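Long-range contacts in ethylbenzene dehydrogenase alpha-subunit (Aromatoleum aromaticum, PDB 2IVF), which binds an iron/sulfur cluster, a molybdenum atom and two pterin guanine dinucleotides as a large subunit of the molybdopterin oxidoreductase family: residues A[81-86]-A[672-677]; A[195-200]-A[658-663]; A[91-96]-A[107-112]. All blocks are in the same frame, centred on the assembly; numbering follows the deposited sequence.

Interaction 1. Residues A[81-86]-A[672-677]; sequences SHLNIC and TFVDRS. With SF4 (iron/sulfur cluster), chain K; MGD (2-amino-5,6-dimercapto-7-methyl-3,7,8a,9-tetrahydro-8-oxa-1,3,9,10-tetraaza-anthracen-4-one guanosine dinucleotide), chain M.
Ser81 and Leu83 belong to the cluster-binding loop 81-86, and with them this loop leans against Thr672 and Val674 of the strand in 672-677. The contact between the two segments is small and apolar. Ser81 CB touches two methyl groups of the strand, Val674 CG2 at 3.7 Å and Thr672 CG2 at 3.8 Å. Val674 is the main surface for the loop. Its CG2 stands beside its own backbone N, CG1 being anti to that N (chi1 -180°), and it meets the Leu83 side chain tip to tip, with CD1 and CG2 3.9 Å apart. The same methyl lies 3.6 Å from Ser81 N. Both Ser81 N and Ser81 O are buried here without a polar partner in the model. Serine suits the spot: its short side chain lets CB lie against the methyls while OG, anti to the backbone N (chi1 -162°), is hydrogen-bonded to Cys92 O. Thr672 OG1 is likewise bonded to Ser91 O.

Beyond this packing the loop turns to the metal, offering iron a nitrogen and a sulfur. His82 ND1 binds FE3 of the iron/sulfur cluster at 2.1 Å, while its NE2 is hydrogen-bonded to Tyr656 OH, which fixes the turn of the imidazole. Cys86 SG binds FE4 at 2.3 Å, and between these two ligands Asn84 ND2 comes to 3.4 Å from cluster sulfur S2. Ile85 is the centre of an inverse gamma turn, and its carbonyl O approaches MGD C14 at 3.3 Å, so the loop spans from cluster to pterin. Strand 670-676 is the middle one of a three-stranded antiparallel sheet, between strands 659-661 and 767-769; beside it, Phe673 packs on Trp79 of strand 76-80, which leads into the cluster loop.

Interaction 2. Residues A[195-200]-A[658-663]; sequences AGSIAW and KHEMTT. With MD1 (phosphoric acid 4-(2-amino-4-oxo-3,4,5,6,-tetrahydro-pteridin-6-yl)-2-hydroxy-3,4-dimercapto-but-3-en-yl ester guanylate ester), chain N.
Gly196, the N-cap residue of the helix that starts at 197, lies with its CA 6.5 Å from Glu660 CA, setting the first turn of this helix against strand 659-661. With phi and psi of 121° and 149°, its backbone suits glycine, and a beta carbon would collide with Glu660 OE2, which already sits 3.1 Å from Gly196 CA.

In this molybdopterin oxidoreductase fold the same junction lines a dinucleotide pocket. Lys658, extended beyond CG, donates from NZ to Ala195 O at 2.9 Å and to the guanine oxygen O6 of MD1 at the same distance. Ala195 CB lies 3.4 Å from MD1 N1; the ammonium group also bonds to Ala653 O and forms a salt bridge with Glu687.

The Glu660 carboxylate faces the amino end of the helix with both oxygens. OE2 accepts from Ile198 N at 2.8 Å through its syn lone pair. OE1 is gripped twice: Ser197 OG donates to its syn lone pair at 2.9 Å, and Met661 N to its anti lone pair at 2.8 Å. Glutamate fits well, as its negative charge would be favoured by the helix dipole. A bend at chi2 (-70°) carries CD back toward the helix. Ile198 slides past Glu660 in the opposite direction, its CB coming close to OE2 and its CD1 to His659 O, while Ser197 CB touches Thr663 CG2. A water accepts a hydrogen bond from Ser197 N and donates one to Met661 O.

Interaction 3. Residues A[91-96]-A[107-112]; sequences SCKFYV and EQAAQT. With SF4 (iron/sulfur cluster), chain K.
Tyr95 and Glu107 form an antiparallel hydrogen-bonded pair in the hairpin of strands 94-99 and 102-108, and the Tyr95 side chain reaches over Ala109 toward Gln111. Its CB lies 3.5 Å from Glu107 O, the oxygen that also accepts Tyr95 N. CD2 passes the same oxygen, CE2 meets Ala109 CA, and CZ packs on Ala109 CB, which sits over one ring face in a CH-pi contact, 4.0 Å from the centroid. A small residue suits that place. At the tip, OH comes 3.6 Å from Gln111 NE2 and donates at 2.6 Å to a water lying in the ring plane, which donates on to Ala109 O.

The bond from Ala109 N to Lys93 O is nearly straight (178°), continuing the ladder past the strand end. Lys93 bends at chi3 (68°), which turns CE toward Ala109 CB; NZ then donates to Gln111 OE1 at 2.8 Å in the carbonyl plane, and also bonds to Glu765 O and meets Trp79 by cation-pi. Phe94 lies beside Gln108, whose CG sits over its ring face, and Phe94 CE1 lies 3.5 Å from cluster sulfur S4.

Next to it Cys92 SG binds FE2 at 2.2 Å. The buried Glu107 carboxylate meets Arg217 and Arg228 of the beta-subunit, and Arg105 of its own chain, in salt bridges; these arginines would favour its charged form and tie the hairpin to the beta-subunit.

How the interactions relate
Interactions 1 and 3 touch the same iron/sulfur cluster through neighbouring pieces of one run of chain, their centres about 10 Å apart. Probable hydrogen bonds join them, Ser81 OG to Cys92 O at 2.6 Å and Thr672 OG1 to Ser91 O at 2.7 Å. The rings of His82 and Phe94 meet edge-to-face, with His82 CE1 and Phe94 CE1 3.6 Å apart. Interaction 2, centred about 7 Å from interaction 1, shares its sheet, since Val674 N lies 2.9 Å from Glu660 O, a probable hydrogen bond. The centres of interactions 2 and 3 are about 17 Å apart, yet Thr662 OG1 and Ser91 OG come to 3.0 Å, probably hydrogen-bonded. The three contacts thus link the surroundings of the cluster, MGD and MD1.

Interaction 1. Residues A[81-86]-A[672-677]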
loop_
_atom_site.group_PDB
_atom_site.type_symbol
_atom_site.label_atom_id
_atom_site.label_comp_id
_atom_site.label_asym_id
_atom_site.label_seq_id
_atom_site.Cartn_x
_atom_site.Cartn_y
_atom_site.Cartn_z
ATOM N N SER A 81 -14.415 -3.815 7.032
ATOM C CA SER A 81 -13.405 -2.830 6.739
ATOM C C SER A 81 -12.168 -3.233 7.554
ATOM O O SER A 81 -12.155 -4.318 8.175
ATOM C CB SER A 81 -13.855 -1.396 7.064
ATOM O OG SER A 81 -13.023 -0.471 6.400
ATOM N N HIS A 82 -11.135 -2.394 7.522
ATOM C CA HIS A 82 -9.832 -2.678 8.145
ATOM C C HIS A 82 -9.499 -1.599 9.186
ATOM O O HIS A 82 -9.726 -0.434 8.941
ATOM C CB HIS A 82 -8.817 -2.801 7.005
ATOM C CG HIS A 82 -9.377 -3.532 5.816
ATOM N ND1 HIS A 82 -9.723 -2.913 4.624
ATOM C CD2 HIS A 82 -9.797 -4.814 5.701
ATOM C CE1 HIS A 82 -10.291 -3.793 3.820
ATOM N NE2 HIS A 82 -10.322 -4.964 4.438
ATOM N N LEU A 83 -9.016 -2.000 10.364
ATOM C CA LEU A 83 -8.825 -1.058 11.456
ATOM C C LEU A 83 -7.401 -0.517 11.500
ATOM O O LEU A 83 -7.160 0.478 12.159
ATOM C CB LEU A 83 -9.224 -1.704 12.773
ATOM C CG LEU A 83 -10.722 -2.033 12.909
ATOM C CD1 LEU A 83 -11.655 -0.998 12.271
ATOM C CD2 LEU A 83 -11.010 -3.381 12.305
ATOM N N ASN A 84 -6.495 -1.151 10.750
ATOM C CA ASN A 84 -5.154 -0.629 10.491
ATOM C C ASN A 84 -5.236 0.819 10.125
ATOM O O ASN A 84 -6.110 1.227 9.435
ATOM C CB ASN A 84 -4.328 -1.473 9.476
ATOM C CG ASN A 84 -4.989 -1.707 8.127
ATOM O OD1 ASN A 84 -4.703 -2.732 7.457
ATOM N ND2 ASN A 84 -5.864 -0.778 7.687
ATOM N N ILE A 85 -4.358 1.625 10.696
ATOM C CA ILE A 85 -4.418 3.043 10.408
ATOM C C ILE A 85 -3.722 3.393 9.094
ATOM O O ILE A 85 -2.585 3.839 9.044
ATOM C CB ILE A 85 -3.945 3.916 11.602
ATOM C CG1 ILE A 85 -4.825 3.643 12.829
ATOM C CG2 ILE A 85 -4.037 5.397 11.225
ATOM C CD1 ILE A 85 -6.394 3.837 12.573
ATOM N N CYS A 86 -4.428 3.155 7.988
ATOM C CA CYS A 86 -4.212 3.973 6.821
ATOM C C CYS A 86 -4.618 5.375 7.222
ATOM O O CYS A 86 -5.438 5.539 8.121
ATOM C CB CYS A 86 -5.027 3.445 5.638
ATOM S SG CYS A 86 -6.692 2.833 6.137
ATOM N N THR A 672 -17.303 3.493 9.385
ATOM C CA THR A 672 -17.722 2.240 8.689
ATOM C C THR A 672 -17.726 1.121 9.699
ATOM O O THR A 672 -16.861 1.025 10.594
ATOM C CB THR A 672 -16.801 1.956 7.480
ATOM O OG1 THR A 672 -16.976 2.993 6.504
ATOM C CG2 THR A 672 -17.075 0.602 6.813
ATOM N N PHE A 673 -18.765 0.308 9.582
ATOM C CA PHE A 673 -19.000 -0.851 10.425
ATOM C C PHE A 673 -18.188 -2.066 10.005
ATOM O O PHE A 673 -18.041 -2.376 8.817
ATOM C CB PHE A 673 -20.486 -1.192 10.370
ATOM C CG PHE A 673 -20.869 -2.417 11.134
ATOM C CD1 PHE A 673 -20.648 -2.496 12.492
ATOM C CD2 PHE A 673 -21.474 -3.470 10.507
ATOM C CE1 PHE A 673 -21.039 -3.657 13.234
ATOM C CE2 PHE A 673 -21.886 -4.602 11.218
ATOM C CZ PHE A 673 -21.665 -4.690 12.588
ATOM N N VAL A 674 -17.626 -2.752 11.000
ATOM C CA VAL A 674 -16.911 -3.957 10.745
ATOM C C VAL A 674 -17.612 -5.038 11.544
ATOM O O VAL A 674 -17.613 -5.028 12.767
ATOM C CB VAL A 674 -15.420 -3.875 11.115
ATOM C CG1 VAL A 674 -14.730 -5.225 10.802
ATOM C CG2 VAL A 674 -14.684 -2.710 10.417
ATOM N N ASP A 675 -18.219 -5.968 10.827
ATOM C CA ASP A 675 -18.930 -7.033 11.452
ATOM C C ASP A 675 -17.964 -8.122 11.918
ATOM O O ASP A 675 -16.825 -8.230 11.453
ATOM C CB ASP A 675 -19.980 -7.635 10.493
ATOM C CG ASP A 675 -21.185 -8.230 11.218
ATOM O OD1 ASP A 675 -21.203 -8.379 12.464
ATOM O OD2 ASP A 675 -22.151 -8.594 10.510
ATOM N N ARG A 676 -18.463 -8.942 12.818
ATOM C CA ARG A 676 -17.836 -10.217 13.094
ATOM C C ARG A 676 -18.373 -11.216 12.026
ATOM O O ARG A 676 -19.381 -11.860 12.226
ATOM C CB ARG A 676 -18.161 -10.619 14.523
ATOM C CG ARG A 676 -17.455 -11.873 15.024
ATOM C CD ARG A 676 -17.896 -12.158 16.450
ATOM N NE ARG A 676 -17.177 -13.249 17.094
ATOM C CZ ARG A 676 -17.548 -14.538 17.076
ATOM N NH1 ARG A 676 -18.617 -14.944 16.400
ATOM N NH2 ARG A 676 -16.832 -15.429 17.723
ATOM N N SER A 677 -17.686 -11.323 10.898
ATOM C CA SER A 677 -18.101 -12.194 9.788
ATOM C C SER A 677 -17.863 -13.651 10.102
ATOM O O SER A 677 -18.677 -14.483 9.777
ATOM C CB SER A 677 -17.369 -11.835 8.491
ATOM O OG SER A 677 -17.788 -10.591 7.994
HETATM FE FE1 SF4 K . -7.098 -0.061 2.310
HETATM FE FE2 SF4 K . -9.467 1.186 2.765
HETATM FE FE3 SF4 K . -8.853 -0.996 4.164
HETATM FE FE4 SF4 K . -7.487 1.341 4.613
HETATM S S1 SF4 K . -9.663 0.948 5.095
HETATM S S2 SF4 K . -6.597 -0.826 4.380
HETATM S S3 SF4 K . -7.492 2.197 2.493
HETATM S S4 SF4 K . -9.214 -0.916 1.890
HETATM P PB MGD M . 5.115 9.798 3.785
HETATM O O1B MGD M . 4.769 8.434 3.301
HETATM O O2B MGD M . 6.167 9.855 4.833
HETATM O O3B MGD M . 3.910 10.667 4.315
HETATM O O3A MGD M . 1.849 9.183 4.514
HETATM P PA MGD M . 2.319 10.613 3.985
HETATM O O1A MGD M . 2.019 10.623 2.550
HETATM O O2A MGD M . 1.754 11.662 4.814
HETATM O "O5'" MGD M . 5.604 10.704 2.550
HETATM C "C5'" MGD M . 6.647 10.216 1.694
HETATM C "C4'" MGD M . 7.165 11.343 0.805
HETATM O "O4'" MGD M . 7.858 12.302 1.592
HETATM C "C3'" MGD M . 8.259 10.677 0.004
HETATM O "O3'" MGD M . 7.670 10.227 -1.210
HETATM C "C2'" MGD M . 9.258 11.820 -0.220
HETATM O "O2'" MGD M . 9.299 12.163 -1.618
HETATM C "C1'" MGD M . 8.690 12.969 0.630
HETATM N N9 MGD M . 9.805 13.651 1.328
HETATM C C8 MGD M . 10.741 13.118 2.128
HETATM N N7 MGD M . 11.551 14.068 2.609
HETATM C C5 MGD M . 11.093 15.241 2.102
HETATM C C6 MGD M . 11.475 16.574 2.170
HETATM O O6 MGD M . 12.457 17.001 2.791
HETATM N N1 MGD M . 10.696 17.504 1.477
HETATM C C2 MGD M . 9.576 17.185 0.694
HETATM N N2 MGD M . 8.884 18.175 0.033
HETATM N N3 MGD M . 9.212 15.896 0.662
HETATM C C4 MGD M . 9.955 14.953 1.317
HETATM C C10 MGD M . 2.006 8.816 5.836
HETATM C C11 MGD M . 0.704 8.230 6.325
HETATM O O11 MGD M . 0.391 7.172 5.516
HETATM C C12 MGD M . 0.693 7.841 7.811
HETATM S S12 MGD M . 1.584 8.757 9.018
HETATM C C13 MGD M . -0.036 6.751 8.217
HETATM S S13 MGD M . -0.070 6.331 9.894
HETATM C C14 MGD M . -0.776 5.919 7.226
HETATM N N15 MGD M . 0.074 4.724 6.958
HETATM C C16 MGD M . 0.026 4.053 5.721
HETATM C C17 MGD M . 0.680 2.871 5.485
HETATM O O17 MGD M . 1.385 2.326 6.368
HETATM N N18 MGD M . 0.562 2.295 4.204
HETATM C C19 MGD M . -0.184 2.848 3.210
HETATM N N19 MGD M . -0.223 2.216 2.020
HETATM N N20 MGD M . -0.778 4.023 3.468
HETATM C C21 MGD M . -0.714 4.599 4.678
HETATM N N22 MGD M . -1.353 5.812 4.917
HETATM C C23 MGD M . -0.911 6.742 5.915
#

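Interaction 2. Residues A[195-200]-A[658-663]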
loop_
_atom_site.group_PDB
_atom_site.type_symbol
_atom_site.label_atom_id
_atom_site.label_comp_id
_atom_site.label_asym_id
_atom_site.label_seq_id
_atom_site.Cartn_x
_atom_site.Cartn_y
_atom_site.Cartn_z
ATOM N N ALA A 195 -5.441 -2.171 15.963
ATOM C CA ALA A 195 -6.152 -3.324 16.520
ATOM C C ALA A 195 -7.619 -2.983 16.649
ATOM O O ALA A 195 -8.421 -3.851 16.961
ATOM C CB ALA A 195 -5.585 -3.677 17.901
ATOM N N GLY A 196 -7.939 -1.700 16.475
ATOM C CA GLY A 196 -9.303 -1.216 16.596
ATOM C C GLY A 196 -9.431 -0.145 17.665
ATOM O O GLY A 196 -8.690 -0.132 18.628
ATOM N N SER A 197 -10.374 0.755 17.438
ATOM C CA SER A 197 -10.740 1.803 18.391
ATOM C C SER A 197 -11.068 1.216 19.742
ATOM O O SER A 197 -10.742 1.821 20.765
ATOM C CB SER A 197 -11.926 2.634 17.840
ATOM O OG SER A 197 -13.060 1.836 17.657
ATOM N N ILE A 198 -11.675 0.028 19.755
ATOM C CA ILE A 198 -12.081 -0.603 20.986
ATOM C C ILE A 198 -10.844 -1.169 21.675
ATOM O O ILE A 198 -10.684 -1.017 22.855
ATOM C CB ILE A 198 -13.125 -1.715 20.736
ATOM C CG1 ILE A 198 -14.417 -1.166 20.089
ATOM C CG2 ILE A 198 -13.471 -2.465 22.038
ATOM C CD1 ILE A 198 -15.325 -2.242 19.491
ATOM N N ALA A 199 -9.943 -1.766 20.907
ATOM C CA ALA A 199 -8.649 -2.203 21.461
ATOM C C ALA A 199 -7.831 -1.027 22.002
ATOM O O ALA A 199 -7.217 -1.130 23.036
ATOM C CB ALA A 199 -7.869 -2.921 20.372
ATOM N N TRP A 200 -7.838 0.106 21.300
ATOM C CA TRP A 200 -7.145 1.320 21.787
ATOM C C TRP A 200 -7.794 1.797 23.102
ATOM O O TRP A 200 -7.110 2.019 24.141
ATOM C CB TRP A 200 -7.126 2.446 20.720
ATOM C CG TRP A 200 -6.191 3.517 21.168
ATOM C CD1 TRP A 200 -4.862 3.622 20.887
ATOM C CD2 TRP A 200 -6.479 4.546 22.116
ATOM N NE1 TRP A 200 -4.325 4.702 21.536
ATOM C CE2 TRP A 200 -5.296 5.286 22.296
ATOM C CE3 TRP A 200 -7.646 4.976 22.741
ATOM C CZ2 TRP A 200 -5.224 6.398 23.126
ATOM C CZ3 TRP A 200 -7.555 6.084 23.641
ATOM C CH2 TRP A 200 -6.351 6.769 23.790
ATOM N N LYS A 658 -14.140 -9.570 14.592
ATOM C CA LYS A 658 -14.602 -8.867 15.781
ATOM C C LYS A 658 -15.334 -7.610 15.367
ATOM O O LYS A 658 -14.997 -6.952 14.377
ATOM C CB LYS A 658 -13.434 -8.504 16.678
ATOM C CG LYS A 658 -12.455 -7.529 16.060
ATOM C CD LYS A 658 -11.113 -7.529 16.869
ATOM C CE LYS A 658 -10.151 -6.634 16.119
ATOM N NZ LYS A 658 -8.756 -6.716 16.647
ATOM N N HIS A 659 -16.377 -7.266 16.110
ATOM C CA HIS A 659 -17.137 -6.041 15.770
ATOM C C HIS A 659 -16.241 -4.833 16.027
ATOM O O HIS A 659 -15.496 -4.788 17.033
ATOM C CB HIS A 659 -18.364 -5.905 16.614
ATOM C CG HIS A 659 -19.286 -7.071 16.536
ATOM N ND1 HIS A 659 -19.134 -8.188 17.329
ATOM C CD2 HIS A 659 -20.384 -7.288 15.776
ATOM C CE1 HIS A 659 -20.090 -9.054 17.047
ATOM N NE2 HIS A 659 -20.875 -8.527 16.122
ATOM N N GLU A 660 -16.289 -3.877 15.099
ATOM C CA GLU A 660 -15.524 -2.641 15.229
ATOM C C GLU A 660 -16.118 -1.546 14.385
ATOM O O GLU A 660 -17.096 -1.736 13.667
ATOM C CB GLU A 660 -14.059 -2.892 14.799
ATOM C CG GLU A 660 -13.077 -3.102 15.935
ATOM C CD GLU A 660 -12.826 -1.825 16.722
ATOM O OE1 GLU A 660 -13.365 -0.772 16.320
ATOM O OE2 GLU A 660 -12.100 -1.873 17.733
ATOM N N MET A 661 -15.516 -0.365 14.498
ATOM C CA MET A 661 -15.881 0.741 13.658
ATOM C C MET A 661 -14.588 1.398 13.249
ATOM O O MET A 661 -13.680 1.483 14.075
ATOM C CB MET A 661 -16.654 1.721 14.485
ATOM C CG MET A 661 -17.277 2.817 13.755
ATOM S SD MET A 661 -18.457 3.581 14.909
ATOM C CE MET A 661 -17.344 4.132 16.155
ATOM N N THR A 662 -14.502 1.866 12.008
ATOM C CA THR A 662 -13.297 2.555 11.570
ATOM C C THR A 662 -13.156 3.917 12.281
ATOM O O THR A 662 -14.033 4.337 13.013
ATOM C CB THR A 662 -13.320 2.737 10.086
ATOM O OG1 THR A 662 -14.505 3.446 9.735
ATOM C CG2 THR A 662 -13.326 1.380 9.398
ATOM N N THR A 663 -11.990 4.535 12.151
ATOM C CA THR A 663 -11.692 5.782 12.838
ATOM C C THR A 663 -11.318 6.796 11.794
ATOM O O THR A 663 -10.134 7.021 11.525
ATOM C CB THR A 663 -10.520 5.625 13.821
ATOM O OG1 THR A 663 -9.347 5.170 13.117
ATOM C CG2 THR A 663 -10.890 4.609 14.899
HETATM P PB MD1 N . 3.379 0.724 14.504
HETATM O O3B MD1 N . 3.140 -0.266 13.293
HETATM O O1B MD1 N . 2.041 1.149 14.989
HETATM O O2B MD1 N . 4.451 0.266 15.416
HETATM O O3A MD1 N . 4.010 1.970 13.753
HETATM C C10 MD1 N . 3.213 3.049 13.218
HETATM C C11 MD1 N . 4.213 3.897 12.448
HETATM O O11 MD1 N . 4.412 3.151 11.199
HETATM C C12 MD1 N . 3.614 5.236 12.112
HETATM S S12 MD1 N . 1.930 5.521 12.201
HETATM C C13 MD1 N . 4.393 6.268 11.651
HETATM S S13 MD1 N . 3.745 7.763 11.214
HETATM C C14 MD1 N . 5.865 6.162 11.526
HETATM N N15 MD1 N . 6.454 6.326 10.241
HETATM C C16 MD1 N . 7.792 6.114 10.037
HETATM C C15 MD1 N . 8.300 6.414 8.787
HETATM O O14 MD1 N . 7.568 6.876 7.871
HETATM N N17 MD1 N . 9.611 6.107 8.616
HETATM C C17 MD1 N . 10.393 5.601 9.655
HETATM N N16 MD1 N . 11.668 5.365 9.380
HETATM N N18 MD1 N . 9.874 5.367 10.872
HETATM C C20 MD1 N . 8.598 5.624 11.067
HETATM N N8 MD1 N . 8.080 5.438 12.309
HETATM C C7 MD1 N . 6.694 5.600 12.655
HETATM P PA MD1 N . 3.391 -1.844 13.095
HETATM O O1A MD1 N . 2.447 -2.249 12.010
HETATM O O2A MD1 N . 4.836 -2.044 12.845
HETATM O "O5'" MD1 N . 3.002 -2.539 14.459
HETATM C "C5'" MD1 N . 1.614 -2.584 14.770
HETATM C "C4'" MD1 N . 1.234 -3.958 15.139
HETATM O "O4'" MD1 N . -0.182 -3.894 15.256
HETATM C "C1'" MD1 N . -0.624 -5.210 14.919
HETATM N N9 MD1 N . -2.048 -5.300 14.569
HETATM C C4 MD1 N . -2.963 -5.807 15.381
HETATM N N3 MD1 N . -2.826 -6.299 16.636
HETATM C C2 MD1 N . -3.890 -6.756 17.296
HETATM N N2 MD1 N . -3.766 -7.237 18.561
HETATM N N1 MD1 N . -5.102 -6.787 16.633
HETATM C C6 MD1 N . -5.310 -6.307 15.363
HETATM O O6 MD1 N . -6.447 -6.317 14.892
HETATM C C5 MD1 N . -4.191 -5.781 14.700
HETATM N N7 MD1 N . -3.973 -5.263 13.496
HETATM C C8 MD1 N . -2.671 -4.966 13.435
HETATM C "C2'" MD1 N . 0.221 -5.602 13.711
HETATM O "O2'" MD1 N . 0.342 -7.034 13.527
HETATM C "C3'" MD1 N . 1.560 -4.898 13.972
HETATM O "O3'" MD1 N . 2.600 -5.831 14.368
HETATM O O HOH W 1 -10.889 -4.235 18.656
HETATM O O HOH W 2 -11.008 0.990 14.591
#

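Interaction 3. Residues A[91-96]-A[107-112]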
loop_
_atom_site.group_PDB
_atom_site.type_symbol
_atom_site.label_atom_id
_atom_site.label_comp_id
_atom_site.label_asym_id
_atom_site.label_seq_id
_atom_site.Cartn_x
_atom_site.Cartn_y
_atom_site.Cartn_z
ATOM N N SER A 91 -11.578 4.039 5.627
ATOM C CA SER A 91 -12.928 3.726 6.090
ATOM C C SER A 91 -13.736 3.176 4.957
ATOM O O SER A 91 -14.915 3.524 4.769
ATOM C CB SER A 91 -13.706 4.929 6.687
ATOM O OG SER A 91 -13.112 5.309 7.876
ATOM N N CYS A 92 -13.085 2.295 4.219
ATOM C CA CYS A 92 -13.671 1.689 3.054
ATOM C C CYS A 92 -14.582 0.567 3.425
ATOM O O CYS A 92 -14.140 -0.350 4.098
ATOM C CB CYS A 92 -12.547 1.126 2.201
ATOM S SG CYS A 92 -11.212 2.241 1.880
ATOM N N LYS A 93 -15.839 0.630 2.975
ATOM C CA LYS A 93 -16.830 -0.380 3.243
ATOM C C LYS A 93 -16.706 -1.518 2.227
ATOM O O LYS A 93 -16.756 -1.272 1.007
ATOM C CB LYS A 93 -18.220 0.207 3.164
ATOM C CG LYS A 93 -19.307 -0.786 3.679
ATOM C CD LYS A 93 -20.677 -0.100 3.885
ATOM C CE LYS A 93 -21.286 0.337 2.546
ATOM N NZ LYS A 93 -22.755 0.618 2.590
ATOM N N PHE A 94 -16.512 -2.725 2.734
ATOM C CA PHE A 94 -16.431 -3.915 1.896
ATOM C C PHE A 94 -17.538 -4.895 2.172
ATOM O O PHE A 94 -18.045 -4.999 3.283
ATOM C CB PHE A 94 -15.129 -4.662 2.140
ATOM C CG PHE A 94 -13.938 -4.063 1.434
ATOM C CD1 PHE A 94 -13.444 -2.879 1.827
ATOM C CD2 PHE A 94 -13.358 -4.697 0.344
ATOM C CE1 PHE A 94 -12.358 -2.331 1.209
ATOM C CE2 PHE A 94 -12.273 -4.152 -0.282
ATOM C CZ PHE A 94 -11.780 -2.954 0.146
ATOM N N TYR A 95 -17.834 -5.654 1.138
ATOM C CA TYR A 95 -18.591 -6.878 1.259
ATOM C C TYR A 95 -17.557 -7.896 1.608
ATOM O O TYR A 95 -16.527 -7.990 0.937
ATOM C CB TYR A 95 -19.204 -7.249 -0.048
ATOM C CG TYR A 95 -20.267 -6.327 -0.514
ATOM C CD1 TYR A 95 -21.390 -6.044 0.292
ATOM C CD2 TYR A 95 -20.215 -5.774 -1.788
ATOM C CE1 TYR A 95 -22.381 -5.199 -0.152
ATOM C CE2 TYR A 95 -21.215 -5.001 -2.237
ATOM C CZ TYR A 95 -22.290 -4.699 -1.423
ATOM O OH TYR A 95 -23.275 -3.863 -1.882
ATOM N N VAL A 96 -17.807 -8.613 2.687
ATOM C CA VAL A 96 -16.976 -9.740 3.118
ATOM C C VAL A 96 -17.719 -11.015 2.806
ATOM O O VAL A 96 -18.842 -11.260 3.326
ATOM C CB VAL A 96 -16.650 -9.636 4.623
ATOM C CG1 VAL A 96 -15.766 -10.869 5.108
ATOM C CG2 VAL A 96 -15.927 -8.277 4.855
ATOM N N GLU A 107 -14.836 -7.340 -1.342
ATOM C CA GLU A 107 -14.935 -6.409 -2.431
ATOM C C GLU A 107 -15.628 -5.128 -1.974
ATOM O O GLU A 107 -16.594 -5.172 -1.190
ATOM C CB GLU A 107 -15.724 -7.061 -3.573
ATOM C CG GLU A 107 -15.909 -6.162 -4.795
ATOM C CD GLU A 107 -16.359 -6.855 -6.075
ATOM O OE1 GLU A 107 -16.440 -8.113 -6.155
ATOM O OE2 GLU A 107 -16.669 -6.112 -7.041
ATOM N N GLN A 108 -15.213 -4.010 -2.559
ATOM C CA GLN A 108 -15.750 -2.714 -2.156
ATOM C C GLN A 108 -17.228 -2.670 -2.430
ATOM O O GLN A 108 -17.671 -3.066 -3.488
ATOM C CB GLN A 108 -15.125 -1.564 -2.928
ATOM C CG GLN A 108 -13.645 -1.371 -2.699
ATOM C CD GLN A 108 -12.781 -2.022 -3.792
ATOM O OE1 GLN A 108 -12.979 -3.212 -4.162
ATOM N NE2 GLN A 108 -11.798 -1.241 -4.310
ATOM N N ALA A 109 -17.987 -2.118 -1.488
ATOM C CA ALA A 109 -19.397 -1.909 -1.713
ATOM C C ALA A 109 -19.624 -0.747 -2.679
ATOM O O ALA A 109 -20.538 -0.812 -3.465
ATOM C CB ALA A 109 -20.137 -1.701 -0.376
ATOM N N ALA A 110 -18.776 0.279 -2.632
ATOM C CA ALA A 110 -18.878 1.439 -3.539
ATOM C C ALA A 110 -20.273 2.102 -3.393
ATOM O O ALA A 110 -21.055 2.236 -4.350
ATOM C CB ALA A 110 -18.591 0.986 -5.026
ATOM N N GLN A 111 -20.568 2.498 -2.162
ATOM C CA GLN A 111 -21.835 3.106 -1.784
ATOM C C GLN A 111 -21.567 4.386 -0.974
ATOM O O GLN A 111 -22.255 4.663 0.006
ATOM C CB GLN A 111 -22.670 2.102 -0.954
ATOM C CG GLN A 111 -23.153 0.917 -1.785
ATOM C CD GLN A 111 -23.991 -0.069 -1.043
ATOM O OE1 GLN A 111 -23.838 -0.288 0.136
ATOM N NE2 GLN A 111 -24.928 -0.666 -1.754
ATOM N N THR A 112 -20.602 5.174 -1.423
ATOM C CA THR A 112 -20.274 6.451 -0.764
ATOM C C THR A 112 -20.492 7.581 -1.755
ATOM O O THR A 112 -19.619 7.904 -2.551
ATOM C CB THR A 112 -18.866 6.448 -0.220
ATOM O OG1 THR A 112 -18.676 5.271 0.550
ATOM C CG2 THR A 112 -18.591 7.708 0.616
HETATM FE FE1 SF4 K . -7.098 -0.061 2.310
HETATM FE FE2 SF4 K . -9.467 1.186 2.765
HETATM FE FE3 SF4 K . -8.853 -0.996 4.164
HETATM FE FE4 SF4 K . -7.487 1.341 4.613
HETATM S S1 SF4 K . -9.663 0.948 5.095
HETATM S S2 SF4 K . -6.597 -0.826 4.380
HETATM S S3 SF4 K . -7.492 2.197 2.493
HETATM S S4 SF4 K . -9.214 -0.916 1.890
HETATM O O HOH W 3 -16.728 1.035 -0.701
HETATM O O HOH W 4 -22.677 -2.711 -4.155
#